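Local coordinates for protein ribulose-5-phosphate reductase 1 (Staphylococcus aureus, PDB 6XHK) that catalyses the NADPH-dependent reduction of D-ribulose 5-phosphate to D-ribitol 5-phosphate for wall teichoic acid synthesis, at residues 144-149 against 176-181; 172-177 against 332-337. One frame throughout, in Å; residues are numbered along the deposited sequence.

Contact 1. Residues 144-149 against 176-181; sequences ELVTVS and GYITAI. With NDP (NADPH dihydro-nicotinamide-adenine-dinucleotide phosphate), chain B.
No ring lies between L145, V146 and S149 on one helix and I178 and T179 on the other; the flat group of Y177 points elsewhere, with I181 CG1 over one face, 4.1 Å above the plane and offset toward the rim, and F205 in an edge-to-face pair. The seam itself is aliphatic, centred on I178. Its CG1 stands anti to the carbonyl carbon (chi1 -63°), and the branch continues extended to CD1, which meets L145 CB at 3.4 Å. I178 CG2, the other branch, touches V146 CG2 at 3.7 Å, the two side chains crossing at about a right angle, and also S149 CB at 3.8 Å. Beside this patch S149 OG donates to T179 OG1 over 3.1 Å, and T179 OG1 is also hydrogen-bonded to L175 O within its own helix. The axes of segments 144-149 and 176-181 come within 9.2 Å at a signed crossing angle of -61°. On another side of helix 143-155, V148 CG2 lies 3.6 Å from NDP C4N, the hydride-carrying carbon. The chemistry is therefore a buried apolar seam with one pair of hydroxyls tied off in a short chain ending on a helix carbonyl, joining the helix whose V148 touches the nicotinamide to the first Rossmann helix.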
loop_
_atom_site.group_PDB
_atom_site.type_symbol
_atom_site.label_atom_id
_atom_site.label_comp_id
_atom_site.label_asym_id
_atom_site.label_seq_id
_atom_site.Cartn_x
_atom_site.Cartn_y
_atom_site.Cartn_z
ATOM N N GLU A 144 -1.684 -0.107 4.756
ATOM C CA GLU A 144 -0.486 0.642 4.375
ATOM C C GLU A 144 -0.606 1.223 2.969
ATOM O O GLU A 144 -0.163 2.350 2.716
ATOM C CB GLU A 144 0.765 -0.219 4.433
ATOM C CG GLU A 144 2.021 0.634 4.487
ATOM C CD GLU A 144 3.218 -0.011 3.818
ATOM O OE1 GLU A 144 3.015 -0.749 2.823
ATOM O OE2 GLU A 144 4.355 0.204 4.296
ATOM N N LEU A 145 -1.152 0.458 2.021
ATOM C CA LEU A 145 -1.321 1.020 0.689
ATOM C C LEU A 145 -2.263 2.205 0.715
ATOM O O LEU A 145 -2.023 3.214 0.038
ATOM C CB LEU A 145 -1.803 -0.040 -0.295
ATOM C CG LEU A 145 -0.682 -0.563 -1.191
ATOM C CD1 LEU A 145 0.511 -1.002 -0.373
ATOM C CD2 LEU A 145 -1.166 -1.692 -2.067
ATOM N N VAL A 146 -3.320 2.122 1.517
ATOM C CA VAL A 146 -4.241 3.245 1.582
ATOM C C VAL A 146 -3.557 4.445 2.201
ATOM O O VAL A 146 -3.839 5.591 1.830
ATOM C CB VAL A 146 -5.512 2.862 2.353
ATOM C CG1 VAL A 146 -6.446 4.047 2.404
ATOM C CG2 VAL A 146 -6.186 1.690 1.673
ATOM N N THR A 147 -2.628 4.215 3.128
ATOM C CA THR A 147 -1.944 5.358 3.725
ATOM C C THR A 147 -0.984 5.993 2.727
ATOM O O THR A 147 -0.920 7.220 2.634
ATOM C CB THR A 147 -1.188 4.972 4.995
ATOM O OG1 THR A 147 -0.253 3.926 4.711
ATOM C CG2 THR A 147 -2.168 4.512 6.051
ATOM N N VAL A 148 -0.212 5.169 2.001
ATOM C CA VAL A 148 0.692 5.675 0.965
ATOM C C VAL A 148 -0.063 6.576 0.000
ATOM O O VAL A 148 0.369 7.702 -0.322
ATOM C CB VAL A 148 1.361 4.494 0.234
ATOM C CG1 VAL A 148 2.069 4.971 -1.000
ATOM C CG2 VAL A 148 2.336 3.794 1.156
ATOM N N SER A 149 -1.230 6.105 -0.437
ATOM C CA SER A 149 -2.051 6.869 -1.365
ATOM C C SER A 149 -2.518 8.182 -0.746
ATOM O O SER A 149 -2.286 9.259 -1.317
ATOM C CB SER A 149 -3.235 6.018 -1.817
ATOM O OG SER A 149 -4.088 6.746 -2.658
ATOM N N GLY A 176 -3.164 2.280 -8.126
ATOM C CA GLY A 176 -4.174 2.900 -8.966
ATOM C C GLY A 176 -5.556 2.874 -8.342
ATOM O O GLY A 176 -6.190 3.924 -8.172
ATOM N N TYR A 177 -6.031 1.666 -7.974
ATOM C CA TYR A 177 -7.403 1.474 -7.496
ATOM C C TYR A 177 -7.651 2.211 -6.187
ATOM O O TYR A 177 -8.672 2.894 -6.031
ATOM C CB TYR A 177 -7.701 -0.028 -7.372
ATOM C CG TYR A 177 -9.147 -0.410 -7.058
ATOM C CD1 TYR A 177 -9.524 -0.808 -5.762
ATOM C CD2 TYR A 177 -10.139 -0.341 -8.034
ATOM C CE1 TYR A 177 -10.826 -1.153 -5.467
ATOM C CE2 TYR A 177 -11.456 -0.673 -7.741
ATOM C CZ TYR A 177 -11.794 -1.072 -6.453
ATOM O OH TYR A 177 -13.104 -1.397 -6.168
ATOM N N ILE A 178 -6.723 2.092 -5.235
ATOM C CA ILE A 178 -6.899 2.777 -3.956
ATOM C C ILE A 178 -6.987 4.280 -4.159
ATOM O O ILE A 178 -7.857 4.952 -3.587
ATOM C CB ILE A 178 -5.772 2.386 -2.983
ATOM C CG1 ILE A 178 -5.843 0.881 -2.700
ATOM C CG2 ILE A 178 -5.813 3.232 -1.720
ATOM C CD1 ILE A 178 -4.927 0.412 -1.628
ATOM N N THR A 179 -6.090 4.829 -4.983
ATOM C CA THR A 179 -6.080 6.266 -5.224
ATOM C C THR A 179 -7.360 6.733 -5.886
ATOM O O THR A 179 -7.917 7.772 -5.504
ATOM C CB THR A 179 -4.871 6.617 -6.075
ATOM O OG1 THR A 179 -3.764 5.815 -5.645
ATOM C CG2 THR A 179 -4.566 8.106 -6.007
ATOM N N ALA A 180 -7.819 6.000 -6.907
ATOM C CA ALA A 180 -9.108 6.305 -7.509
ATOM C C ALA A 180 -10.196 6.365 -6.440
ATOM O O ALA A 180 -10.980 7.328 -6.388
ATOM C CB ALA A 180 -9.427 5.267 -8.584
ATOM N N ILE A 181 -10.224 5.365 -5.543
ATOM C CA ILE A 181 -11.236 5.325 -4.487
ATOM C C ILE A 181 -11.163 6.586 -3.640
ATOM O O ILE A 181 -12.185 7.211 -3.324
ATOM C CB ILE A 181 -11.059 4.080 -3.606
ATOM C CG1 ILE A 181 -11.233 2.792 -4.399
ATOM C CG2 ILE A 181 -12.075 4.107 -2.463
ATOM C CD1 ILE A 181 -11.048 1.550 -3.501
HETATM P PA NDP B . 1.008 -3.562 -9.753
HETATM O O1A NDP B . 1.625 -4.912 -9.981
HETATM O O2A NDP B . -0.447 -3.719 -9.322
HETATM O O5B NDP B . 1.164 -2.661 -11.140
HETATM C C5B NDP B . 0.268 -1.528 -11.392
HETATM C C4B NDP B . -0.295 -1.556 -12.863
HETATM O O4B NDP B . 0.320 -0.717 -13.653
HETATM C C3B NDP B . -0.089 -2.956 -13.511
HETATM O O3B NDP B . -1.281 -3.521 -13.842
HETATM C C2B NDP B . 0.668 -2.740 -14.814
HETATM O O2B NDP B . 0.001 -3.642 -15.793
HETATM C C1B NDP B . 0.440 -1.478 -15.081
HETATM N N9A NDP B . 1.400 -0.850 -15.994
HETATM C C8A NDP B . 2.567 -1.345 -16.500
HETATM N N7A NDP B . 3.121 -0.408 -17.321
HETATM C C5A NDP B . 2.311 0.639 -17.320
HETATM C C6A NDP B . 2.402 1.982 -18.056
HETATM N N6A NDP B . 3.544 2.239 -18.905
HETATM N N1A NDP B . 1.363 2.939 -17.876
HETATM C C2A NDP B . 0.229 2.661 -17.022
HETATM N N3A NDP B . 0.154 1.364 -16.318
HETATM C C4A NDP B . 1.244 0.366 -16.506
HETATM O O3 NDP B . 1.793 -2.747 -8.497
HETATM P PN NDP B . 1.103 -1.547 -7.515
HETATM O O1N NDP B . -0.148 -0.957 -8.172
HETATM O O2N NDP B . 0.671 -2.153 -6.220
HETATM O O5D NDP B . 2.282 -0.405 -7.231
HETATM C C5D NDP B . 3.406 -0.302 -8.133
HETATM C C4D NDP B . 4.555 0.430 -7.643
HETATM O O4D NDP B . 4.251 1.275 -6.335
HETATM C C3D NDP B . 5.733 -0.492 -7.247
HETATM O O3D NDP B . 7.022 0.034 -7.788
HETATM C C2D NDP B . 5.723 -0.511 -5.892
HETATM O O2D NDP B . 7.015 -0.828 -5.285
HETATM C C1D NDP B . 5.206 0.978 -5.473
HETATM N N1N NDP B . 4.821 1.136 -4.054
HETATM C C2N NDP B . 5.191 2.398 -3.409
HETATM C C3N NDP B . 5.047 2.645 -1.896
HETATM C C7N NDP B . 5.504 4.045 -1.317
HETATM O O7N NDP B . 5.791 4.155 -0.149
HETATM N N7N NDP B . 5.568 5.200 -2.216
HETATM C C4N NDP B . 4.219 1.642 -1.054
HETATM C C5N NDP B . 4.057 0.265 -1.735
HETATM C C6N NDP B . 4.115 0.118 -3.271
HETATM P P2B NDP B . 0.921 -4.846 -16.384
HETATM O O1X NDP B . 2.277 -4.336 -16.821
HETATM O O2X NDP B . 1.127 -5.860 -15.273
HETATM O O3X NDP B . 0.195 -5.445 -17.578
#

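Contact 2. Residues 172-177 against 332-337. With NDP (NADPH dihydro-nicotinamide-adenine-dinucleotide phosphate), chain B.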
loop_
_atom_site.group_PDB
_atom_site.type_symbol
_atom_site.label_atom_id
_atom_site.label_comp_id
_atom_site.label_asym_id
_atom_site.label_seq_id
_atom_site.Cartn_x
_atom_site.Cartn_y
_atom_site.Cartn_z
ATOM N N ASP A 172 -3.223 0.603 -13.611
ATOM C CA ASP A 172 -4.498 -0.063 -13.360
ATOM C C ASP A 172 -4.384 -1.142 -12.277
ATOM O O ASP A 172 -5.084 -2.154 -12.341
ATOM C CB ASP A 172 -5.021 -0.666 -14.661
ATOM C CG ASP A 172 -3.971 -1.487 -15.399
ATOM O OD1 ASP A 172 -2.874 -1.671 -14.861
ATOM O OD2 ASP A 172 -4.251 -2.005 -16.493
ATOM N N GLY A 173 -3.511 -0.964 -11.281
ATOM C CA GLY A 173 -3.265 -1.963 -10.251
ATOM C C GLY A 173 -3.716 -1.586 -8.847
ATOM O O GLY A 173 -4.695 -0.845 -8.701
ATOM N N ASN A 174 -3.016 -2.061 -7.805
ATOM C CA ASN A 174 -3.511 -1.843 -6.445
ATOM C C ASN A 174 -3.457 -0.368 -6.048
ATOM O O ASN A 174 -4.460 0.185 -5.572
ATOM C CB ASN A 174 -2.760 -2.714 -5.424
ATOM C CG ASN A 174 -2.624 -4.167 -5.861
ATOM O OD1 ASN A 174 -3.539 -4.751 -6.457
ATOM N ND2 ASN A 174 -1.488 -4.768 -5.532
ATOM N N LEU A 175 -2.299 0.293 -6.232
ATOM C CA LEU A 175 -2.218 1.729 -5.939
ATOM C C LEU A 175 -3.138 2.563 -6.822
ATOM O O LEU A 175 -3.793 3.499 -6.335
ATOM C CB LEU A 175 -0.796 2.239 -6.068
ATOM C CG LEU A 175 -0.091 2.431 -4.755
ATOM C CD1 LEU A 175 1.365 2.774 -5.003
ATOM C CD2 LEU A 175 -0.814 3.581 -4.082
ATOM N N GLY A 176 -3.164 2.280 -8.126
ATOM C CA GLY A 176 -4.174 2.900 -8.966
ATOM C C GLY A 176 -5.556 2.874 -8.342
ATOM O O GLY A 176 -6.190 3.924 -8.172
ATOM N N TYR A 177 -6.031 1.666 -7.974
ATOM C CA TYR A 177 -7.403 1.474 -7.496
ATOM C C TYR A 177 -7.651 2.211 -6.187
ATOM O O TYR A 177 -8.672 2.894 -6.031
ATOM C CB TYR A 177 -7.701 -0.028 -7.372
ATOM C CG TYR A 177 -9.147 -0.410 -7.058
ATOM C CD1 TYR A 177 -9.524 -0.808 -5.762
ATOM C CD2 TYR A 177 -10.139 -0.341 -8.034
ATOM C CE1 TYR A 177 -10.826 -1.153 -5.467
ATOM C CE2 TYR A 177 -11.456 -0.673 -7.741
ATOM C CZ TYR A 177 -11.794 -1.072 -6.453
ATOM O OH TYR A 177 -13.104 -1.397 -6.168
ATOM N N TRP A 332 -4.591 -9.922 -10.461
ATOM C CA TRP A 332 -5.202 -8.758 -9.841
ATOM C C TRP A 332 -5.271 -8.961 -8.334
ATOM O O TRP A 332 -5.494 -10.082 -7.856
ATOM C CB TRP A 332 -6.623 -8.542 -10.384
ATOM C CG TRP A 332 -7.481 -7.622 -9.556
ATOM C CD1 TRP A 332 -8.424 -7.983 -8.647
ATOM C CD2 TRP A 332 -7.511 -6.184 -9.614
ATOM N NE1 TRP A 332 -9.014 -6.866 -8.101
ATOM C CE2 TRP A 332 -8.477 -5.750 -8.682
ATOM C CE3 TRP A 332 -6.807 -5.225 -10.355
ATOM C CZ2 TRP A 332 -8.758 -4.398 -8.472
ATOM C CZ3 TRP A 332 -7.093 -3.888 -10.148
ATOM C CH2 TRP A 332 -8.060 -3.485 -9.214
ATOM N N GLY A 333 -5.090 -7.875 -7.588
ATOM C CA GLY A 333 -5.411 -7.857 -6.180
ATOM C C GLY A 333 -4.248 -8.213 -5.269
ATOM O O GLY A 333 -3.152 -8.591 -5.699
ATOM N N LYS A 334 -4.524 -8.076 -3.972
ATOM C CA LYS A 334 -3.622 -8.393 -2.871
ATOM C C LYS A 334 -3.896 -9.793 -2.324
ATOM O O LYS A 334 -5.042 -10.244 -2.282
ATOM C CB LYS A 334 -3.803 -7.358 -1.754
ATOM C CG LYS A 334 -3.474 -5.897 -2.118
ATOM C CD LYS A 334 -1.988 -5.688 -2.314
ATOM C CE LYS A 334 -1.317 -5.590 -0.958
ATOM N NZ LYS A 334 0.160 -5.429 -1.017
ATOM N N THR A 335 -2.831 -10.478 -1.897
ATOM C CA THR A 335 -2.921 -11.788 -1.236
ATOM C C THR A 335 -2.901 -11.647 0.287
ATOM O O THR A 335 -1.900 -11.201 0.861
ATOM C CB THR A 335 -1.775 -12.703 -1.684
ATOM O OG1 THR A 335 -1.705 -12.748 -3.119
ATOM C CG2 THR A 335 -1.839 -14.095 -1.043
ATOM N N VAL A 336 -3.990 -12.060 0.946
ATOM C CA VAL A 336 -4.136 -11.925 2.393
ATOM C C VAL A 336 -3.724 -13.222 3.080
ATOM O O VAL A 336 -3.879 -14.323 2.535
ATOM C CB VAL A 336 -5.576 -11.518 2.774
ATOM C CG1 VAL A 336 -5.643 -11.109 4.217
ATOM C CG2 VAL A 336 -6.024 -10.355 1.914
ATOM N N LEU A 337 -3.170 -13.081 4.284
ATOM C CA LEU A 337 -2.694 -14.192 5.104
ATOM C C LEU A 337 -3.415 -14.157 6.442
ATOM O O LEU A 337 -3.307 -13.170 7.177
ATOM C CB LEU A 337 -1.178 -14.117 5.307
ATOM C CG LEU A 337 -0.274 -14.082 4.073
ATOM C CD1 LEU A 337 1.169 -14.191 4.483
ATOM C CD2 LEU A 337 -0.602 -15.248 3.187
HETATM P PA NDP B . 1.008 -3.562 -9.753
HETATM O O1A NDP B . 1.625 -4.912 -9.981
HETATM O O2A NDP B . -0.447 -3.719 -9.322
HETATM O O5B NDP B . 1.164 -2.661 -11.140
HETATM C C5B NDP B . 0.268 -1.528 -11.392
HETATM C C4B NDP B . -0.295 -1.556 -12.863
HETATM O O4B NDP B . 0.320 -0.717 -13.653
HETATM C C3B NDP B . -0.089 -2.956 -13.511
HETATM O O3B NDP B . -1.281 -3.521 -13.842
HETATM C C2B NDP B . 0.668 -2.740 -14.814
HETATM O O2B NDP B . 0.001 -3.642 -15.793
HETATM C C1B NDP B . 0.440 -1.478 -15.081
HETATM N N9A NDP B . 1.400 -0.850 -15.994
HETATM C C8A NDP B . 2.567 -1.345 -16.500
HETATM N N7A NDP B . 3.121 -0.408 -17.321
HETATM C C5A NDP B . 2.311 0.639 -17.320
HETATM C C6A NDP B . 2.402 1.982 -18.056
HETATM N N6A NDP B . 3.544 2.239 -18.905
HETATM N N1A NDP B . 1.363 2.939 -17.876
HETATM C C2A NDP B . 0.229 2.661 -17.022
HETATM N N3A NDP B . 0.154 1.364 -16.318
HETATM C C4A NDP B . 1.244 0.366 -16.506
HETATM O O3 NDP B . 1.793 -2.747 -8.497
HETATM P PN NDP B . 1.103 -1.547 -7.515
HETATM O O1N NDP B . -0.148 -0.957 -8.172
HETATM O O2N NDP B . 0.671 -2.153 -6.220
HETATM O O5D NDP B . 2.282 -0.405 -7.231
HETATM C C5D NDP B . 3.406 -0.302 -8.133
HETATM C C4D NDP B . 4.555 0.430 -7.643
HETATM O O4D NDP B . 4.251 1.275 -6.335
HETATM C C3D NDP B . 5.733 -0.492 -7.247
HETATM O O3D NDP B . 7.022 0.034 -7.788
HETATM C C2D NDP B . 5.723 -0.511 -5.892
HETATM O O2D NDP B . 7.015 -0.828 -5.285
HETATM C C1D NDP B . 5.206 0.978 -5.473
HETATM N N1N NDP B . 4.821 1.136 -4.054
HETATM C C2N NDP B . 5.191 2.398 -3.409
HETATM C C3N NDP B . 5.047 2.645 -1.896
HETATM C C7N NDP B . 5.504 4.045 -1.317
HETATM O O7N NDP B . 5.791 4.155 -0.149
HETATM N N7N NDP B . 5.568 5.200 -2.216
HETATM C C4N NDP B . 4.219 1.642 -1.054
HETATM C C5N NDP B . 4.057 0.265 -1.735
HETATM C C6N NDP B . 4.115 0.118 -3.271
HETATM P P2B NDP B . 0.921 -4.846 -16.384
HETATM O O1X NDP B . 2.277 -4.336 -16.821
HETATM O O2X NDP B . 1.127 -5.860 -15.273
HETATM O O3X NDP B . 0.195 -5.445 -17.578
#
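W332 turns the edge of its six-membered ring onto the face of Y177, with CZ2 4.2 Å above the tyrosine plane and offset toward its rim. This is a T-shaped pair, with centroids 5.6 Å apart and planes at 85°; W332 CH2 makes the approach to Y177 CG. The same tryptophan edge also receives D172 O, in the ring plane and 3.4 Å from CZ3. W332 NE1 is hydrogen-bonded to L306 O, and the indole stacks on H204.

Further along, N174 meets the start of the strand. Its chi1 (-47°) sets CG anti to the carbonyl carbon; from there OD1 lies 3.6 Å from G333 CA, and ND2 lies 3.4 Å from K334 CD, where the two side chains cross obliquely. The lysine chain bends at chi2 and chi3, and NZ reaches I37 O and a salt bridge with E65, a predicted zinc ligand.

NADPH runs along the side of the 172-177 turn away from W332, and the N174 amide lies beside both the cofactor phosphate and K334. D172 OD1 accepts a 2.6 Å hydrogen bond from NDP O3B, a ribose hydroxyl. G173, the N-cap residue, has no side chain to obstruct phosphate oxygen O2A. L175 N donates to NDP O1N at 3.2 Å, while the bond from N174 N to O2A is weak. The helix start faces the diphosphate, whose charge it would probably stabilise, consistent with a Rossmann-type glycine-rich turn. Overall, the turn at the head of helix 174-186 meets the entry to strand 334-339, which pairs parallel with strand 308-314 and antiparallel with strand 28-36, while L145 of helix 143-155 touches both N174 and K334.

Contacts 1 and 2 have centres about 10 Å apart and share helix 174-186, with G176 and Y177 common to both. In chain order, helix 143-155 comes first, then the glycine-rich turn and its helix after strand 166-170 of the six-stranded parallel sheet, and much later strand 334-339 of the mixed sheet. The contacts also touch where S149 CB packs on L175 CD2 at 4.1 Å. One helix thus joins the nucleotide-binding Rossmann domain both to helix 143-155 and to the C-terminal strand. Both contacts touch NADPH, contact 1 at the nicotinamide and contact 2 at the diphosphate and adenosine ribose, so together they follow the cofactor from the nicotinamide to that ribose.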